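Local structure of MutT/NUDIX family protein (Bacillus thuringiensis str. Al Hakam, 3ID9) at residues B[60-63]-B[64-68]; B[130-134]-B[135-139]. The protein is a putative MutT/NUDIX family hydrolase of undefined substrate that, like its relatives, probably cleaves nucleoside diphosphates linked to another group. All coordinates share one frame; numbering follows the deposited sequence.

Interaction 1 of 2, residues B[60-63]-B[64-68]; sequences TLEE and AMIRE
Thr60 through Glu63 pass directly into Ala64 through Glu68 as the first turns of helix 61-72, each carbonyl from Thr60 to Glu63 receiving the N-H four residues on: Ala64 N reaches Thr60 O at 3.1 Å, and Ile66 N meets Glu62 O at 2.9 Å along an almost straight bond of 174°. Ahead of the helix, Thr60 is the N-cap, and with Glu63 it makes a capping box. The Glu63 carboxylate folds back on the chain because CG sits beside the backbone N (chi1 -57°), and its OE1 takes the Thr60 N-H at 2.8 Å on the anti side. The return bond, Glu63 N to Thr60 OG1, is less surely placed. This helix carries most of the Nudix box, residues 53-74, the signature of the family. In related enzymes glutamates of this helix bind the catalytic divalent metal, and Glu68, with Glu71 and Glu72 a turn later, occupies positions of that kind. Arg67 belongs to the same motif: its chain runs straight as far as CD, then turns at chi3 and forms a salt bridge from NH1 to Glu68 OE2 at 2.9 Å; the oxygen lies in the guanidinium plane, while NH1 comes from above the carboxylate plane. Ala64 O lies 4.2 Å above the plane of that guanidinium, over its centre, while NE forms a salt bridge with Glu59 and NH2 bonds to Arg54 O. On another flank Glu62 and Ile66 run side by side, pointing the same way, with Glu62 CG 4.0 Å from Ile66 CD1. Leu61 and the selenomethionine Met65 face the sheet instead, where both rest on Phe100 of strand 95-104, and Asp87 and Tyr155 of the second subunit bond to the Leu61 and Glu62 N-H groups.

Interaction 2 of 2, residues B[130-134]-B[135-139]; sequences NELSY and YGFSE
Tyr134 and Tyr135 are successive residues whose rings meet edge to face where the short 3-10 segment 131-134 runs out into a Schellman motif. In that motif Phe137 N bonds to Leu132 O (3.3 Å), the six-to-one bond, and Gly136 N to Ser133 O, the five-to-two bond, with Gly136 at positive phi (94°) turning the chain away. Leu132 O is gripped twice, since Tyr135 N also bonds to it, and the two donors come from opposite faces of the carbonyl plane. From its backbone outward, Tyr135 first places CB 3.7 Å from Leu132 O. CG then lies beside the backbone N (chi1 -67°), which turns one face of the ring to the edge of Tyr134. CD1 comes within 4.1 Å of Glu131 O, an oblique approach to the ring, while CE1, CZ and CE2 all lie close to Tyr134 CD2, the CZ to CD2 distance being 3.6 Å. That single CD2 stands over the centre of the Tyr135 face, with the planes at 82°, giving a T-shaped stack. At the tip, Tyr135 OH passes Tyr134 CE2 at 4.1 Å. Elsewhere the Tyr135 side chain packs on Gln125 and Val127 of strand 124-128 and on Leu38. A second apolar pair bridges the turn, made by the residues joined by the six-to-one bond: Leu132 CB touches Phe137 CD1 at 3.8 Å, and Leu132 O lies at the edge of the Phe137 ring, in its plane. Both side chains also lean on Ile142, tying the turn to helix 139-147, whose N-cap is Ser138, bonded through OG to Phe141 N. Across the turn, Ser133 CA directs its hydrogen almost straight at Phe137 O, 3.6 Å away.

Overall arrangement
Interaction 1 comes first along the chain and interaction 2 much later, with strands 77-88, 95-104 and 124-128 between them. Their centres are 26 Å apart on opposite sides of the chain's centre, and the nearest atoms remain about 13 Å from each other. Both lie in the one NUDIX domain and concern helix ends: residues 60-68 begin helix 61-72, while residues 130-139 lead from strand 124-128 into helix 139-147. The mixed sheet joins them, since helix 61-72 packs on strands 23-32, 77-88 and 95-104, and the later turn on 35-40 and 124-128. Interaction 1 thus belongs to the signature helix and subunit interface; interaction 2 is mostly solvent-exposed and touches no other chain of the assembly.

Interaction 1 of 2, residues B[60-63]-B[64-68]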
loop_
_atom_site.group_PDB
_atom_site.type_symbol
_atom_site.label_atom_id
_atom_site.label_comp_id
_atom_site.label_asym_id
_atom_site.label_seq_id
_atom_site.Cartn_x
_atom_site.Cartn_y
_atom_site.Cartn_z
ATOM N N THR B 60 -7.809 -4.693 -10.690
ATOM C CA THR B 60 -7.304 -3.743 -9.720
ATOM C C THR B 60 -7.077 -4.615 -8.486
ATOM O O THR B 60 -7.658 -5.704 -8.385
ATOM C CB THR B 60 -8.341 -2.673 -9.362
ATOM O OG1 THR B 60 -9.533 -3.306 -8.883
ATOM C CG2 THR B 60 -8.662 -1.820 -10.571
ATOM N N LEU B 61 -6.242 -4.165 -7.557
ATOM C CA LEU B 61 -6.002 -4.955 -6.356
ATOM C C LEU B 61 -7.351 -5.316 -5.739
ATOM O O LEU B 61 -7.549 -6.431 -5.263
ATOM C CB LEU B 61 -5.182 -4.166 -5.333
ATOM C CG LEU B 61 -3.800 -3.694 -5.769
ATOM C CD1 LEU B 61 -3.128 -3.009 -4.596
ATOM C CD2 LEU B 61 -2.973 -4.864 -6.255
ATOM N N GLU B 62 -8.275 -4.363 -5.770
ATOM C CA GLU B 62 -9.604 -4.551 -5.210
ATOM C C GLU B 62 -10.396 -5.666 -5.901
ATOM O O GLU B 62 -10.956 -6.545 -5.243
ATOM C CB GLU B 62 -10.384 -3.241 -5.295
ATOM C CG GLU B 62 -11.716 -3.282 -4.588
ATOM C CD GLU B 62 -12.489 -1.990 -4.726
ATOM O OE1 GLU B 62 -13.587 -1.892 -4.136
ATOM O OE2 GLU B 62 -12.006 -1.073 -5.425
ATOM N N GLU B 63 -10.449 -5.627 -7.226
ATOM C CA GLU B 63 -11.184 -6.642 -7.963
ATOM C C GLU B 63 -10.667 -8.046 -7.637
ATOM O O GLU B 63 -11.447 -8.991 -7.518
ATOM C CB GLU B 63 -11.087 -6.373 -9.468
ATOM C CG GLU B 63 -11.597 -4.996 -9.863
ATOM C CD GLU B 63 -11.432 -4.702 -11.344
ATOM O OE1 GLU B 63 -10.313 -4.888 -11.879
ATOM O OE2 GLU B 63 -12.426 -4.275 -11.970
ATOM N N ALA B 64 -9.352 -8.171 -7.483
ATOM C CA ALA B 64 -8.736 -9.450 -7.166
ATOM C C ALA B 64 -9.082 -9.891 -5.742
ATOM O O ALA B 64 -9.377 -11.061 -5.506
ATOM C CB ALA B 64 -7.225 -9.360 -7.338
HETATM N N MSE B 65 -9.044 -8.958 -4.797
HETATM C CA MSE B 65 -9.364 -9.276 -3.417
HETATM C C MSE B 65 -10.805 -9.789 -3.320
HETATM O O MSE B 65 -11.060 -10.814 -2.682
HETATM C CB MSE B 65 -9.200 -8.045 -2.523
HETATM C CG MSE B 65 -9.366 -8.338 -1.036
HETATM SE SE MSE B 65 -7.883 -9.392 -0.282
HETATM C CE MSE B 65 -8.544 -11.189 -0.601
ATOM N N ILE B 66 -11.738 -9.072 -3.950
ATOM C CA ILE B 66 -13.147 -9.448 -3.938
ATOM C C ILE B 66 -13.356 -10.797 -4.619
ATOM O O ILE B 66 -14.153 -11.609 -4.157
ATOM C CB ILE B 66 -14.038 -8.372 -4.645
ATOM C CG1 ILE B 66 -14.470 -7.300 -3.649
ATOM C CG2 ILE B 66 -15.298 -9.008 -5.218
ATOM C CD1 ILE B 66 -13.326 -6.572 -2.972
ATOM N N ARG B 67 -12.646 -11.030 -5.718
ATOM C CA ARG B 67 -12.774 -12.291 -6.445
ATOM C C ARG B 67 -12.244 -13.475 -5.638
ATOM O O ARG B 67 -12.910 -14.506 -5.534
ATOM C CB ARG B 67 -12.038 -12.227 -7.790
ATOM C CG ARG B 67 -11.980 -13.565 -8.519
ATOM C CD ARG B 67 -11.306 -13.460 -9.878
ATOM N NE ARG B 67 -9.957 -12.904 -9.788
ATOM C CZ ARG B 67 -8.963 -13.447 -9.091
ATOM N NH1 ARG B 67 -9.157 -14.578 -8.414
ATOM N NH2 ARG B 67 -7.779 -12.850 -9.051
ATOM N N GLU B 68 -11.043 -13.338 -5.084
ATOM C CA GLU B 68 -10.463 -14.412 -4.295
ATOM C C GLU B 68 -11.368 -14.687 -3.104
ATOM O O GLU B 68 -11.623 -15.839 -2.748
ATOM C CB GLU B 68 -9.070 -14.025 -3.797
ATOM C CG GLU B 68 -7.977 -14.015 -4.860
ATOM C CD GLU B 68 -7.581 -15.405 -5.321
ATOM O OE1 GLU B 68 -7.598 -16.339 -4.488
ATOM O OE2 GLU B 68 -7.234 -15.560 -6.514
#

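Interaction 2 of 2, residues B[130-134]-B[135-139]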
loop_
_atom_site.group_PDB
_atom_site.type_symbol
_atom_site.label_atom_id
_atom_site.label_comp_id
_atom_site.label_asym_id
_atom_site.label_seq_id
_atom_site.Cartn_x
_atom_site.Cartn_y
_atom_site.Cartn_z
ATOM N N ASN B 130 -5.861 -14.455 19.317
ATOM C CA ASN B 130 -4.880 -14.881 20.309
ATOM C C ASN B 130 -4.571 -16.378 20.217
ATOM O O ASN B 130 -3.957 -16.941 21.125
ATOM C CB ASN B 130 -5.358 -14.542 21.726
ATOM C CG ASN B 130 -6.704 -15.177 22.065
ATOM O OD1 ASN B 130 -6.874 -16.399 21.990
ATOM N ND2 ASN B 130 -7.667 -14.343 22.447
ATOM N N GLU B 131 -4.997 -17.020 19.130
ATOM C CA GLU B 131 -4.741 -18.448 18.934
ATOM C C GLU B 131 -4.071 -18.741 17.603
ATOM O O GLU B 131 -3.843 -19.903 17.273
ATOM C CB GLU B 131 -6.035 -19.257 19.001
ATOM C CG GLU B 131 -6.672 -19.332 20.371
ATOM C CD GLU B 131 -7.860 -20.270 20.385
ATOM O OE1 GLU B 131 -7.657 -21.473 20.120
ATOM O OE2 GLU B 131 -8.992 -19.810 20.650
ATOM N N LEU B 132 -3.763 -17.693 16.841
ATOM C CA LEU B 132 -3.117 -17.860 15.545
ATOM C C LEU B 132 -1.755 -18.547 15.619
ATOM O O LEU B 132 -1.315 -19.154 14.644
ATOM C CB LEU B 132 -2.950 -16.516 14.839
ATOM C CG LEU B 132 -4.022 -15.927 13.906
ATOM C CD1 LEU B 132 -5.050 -16.990 13.500
ATOM C CD2 LEU B 132 -4.687 -14.748 14.591
ATOM N N SER B 133 -1.082 -18.456 16.759
ATOM C CA SER B 133 0.226 -19.091 16.883
ATOM C C SER B 133 0.087 -20.583 16.630
ATOM O O SER B 133 0.998 -21.230 16.120
ATOM C CB SER B 133 0.823 -18.843 18.272
ATOM O OG SER B 133 -0.106 -19.177 19.284
ATOM N N TYR B 134 -1.070 -21.126 16.980
ATOM C CA TYR B 134 -1.331 -22.538 16.774
ATOM C C TYR B 134 -1.288 -22.895 15.287
ATOM O O TYR B 134 -0.951 -24.018 14.919
ATOM C CB TYR B 134 -2.704 -22.893 17.335
ATOM C CG TYR B 134 -3.097 -24.329 17.116
ATOM C CD1 TYR B 134 -2.677 -25.331 17.992
ATOM C CD2 TYR B 134 -3.884 -24.688 16.024
ATOM C CE1 TYR B 134 -3.037 -26.660 17.785
ATOM C CE2 TYR B 134 -4.247 -26.008 15.804
ATOM C CZ TYR B 134 -3.823 -26.991 16.687
ATOM O OH TYR B 134 -4.188 -28.295 16.462
ATOM N N TYR B 135 -1.638 -21.940 14.434
ATOM C CA TYR B 135 -1.638 -22.190 13.003
ATOM C C TYR B 135 -0.385 -21.714 12.281
ATOM O O TYR B 135 -0.380 -21.601 11.056
ATOM C CB TYR B 135 -2.884 -21.581 12.359
ATOM C CG TYR B 135 -4.153 -22.263 12.803
ATOM C CD1 TYR B 135 -4.951 -21.719 13.808
ATOM C CD2 TYR B 135 -4.534 -23.480 12.247
ATOM C CE1 TYR B 135 -6.094 -22.371 14.243
ATOM C CE2 TYR B 135 -5.671 -24.139 12.676
ATOM C CZ TYR B 135 -6.446 -23.584 13.673
ATOM O OH TYR B 135 -7.562 -24.263 14.104
ATOM N N GLY B 136 0.668 -21.431 13.044
ATOM C CA GLY B 136 1.928 -21.026 12.442
ATOM C C GLY B 136 2.212 -19.546 12.277
ATOM O O GLY B 136 3.267 -19.173 11.770
ATOM N N PHE B 137 1.291 -18.689 12.691
ATOM C CA PHE B 137 1.536 -17.272 12.554
ATOM C C PHE B 137 2.508 -16.809 13.628
ATOM O O PHE B 137 2.422 -17.218 14.788
ATOM C CB PHE B 137 0.220 -16.500 12.626
ATOM C CG PHE B 137 -0.734 -16.858 11.526
ATOM C CD1 PHE B 137 -1.556 -17.979 11.635
ATOM C CD2 PHE B 137 -0.767 -16.118 10.347
ATOM C CE1 PHE B 137 -2.390 -18.355 10.591
ATOM C CE2 PHE B 137 -1.604 -16.489 9.292
ATOM C CZ PHE B 137 -2.415 -17.609 9.415
ATOM N N SER B 138 3.451 -15.966 13.230
ATOM C CA SER B 138 4.450 -15.449 14.154
ATOM C C SER B 138 3.830 -14.405 15.073
ATOM O O SER B 138 2.801 -13.810 14.744
ATOM C CB SER B 138 5.597 -14.812 13.375
ATOM O OG SER B 138 5.141 -13.665 12.685
ATOM N N GLU B 139 4.457 -14.185 16.225
ATOM C CA GLU B 139 3.958 -13.198 17.173
ATOM C C GLU B 139 3.988 -11.806 16.561
ATOM O O GLU B 139 3.154 -10.961 16.886
ATOM C CB GLU B 139 4.779 -13.222 18.463
ATOM C CG GLU B 139 4.531 -14.462 19.315
ATOM C CD GLU B 139 3.048 -14.707 19.573
ATOM O OE1 GLU B 139 2.353 -13.766 20.020
ATOM O OE2 GLU B 139 2.581 -15.840 19.331
#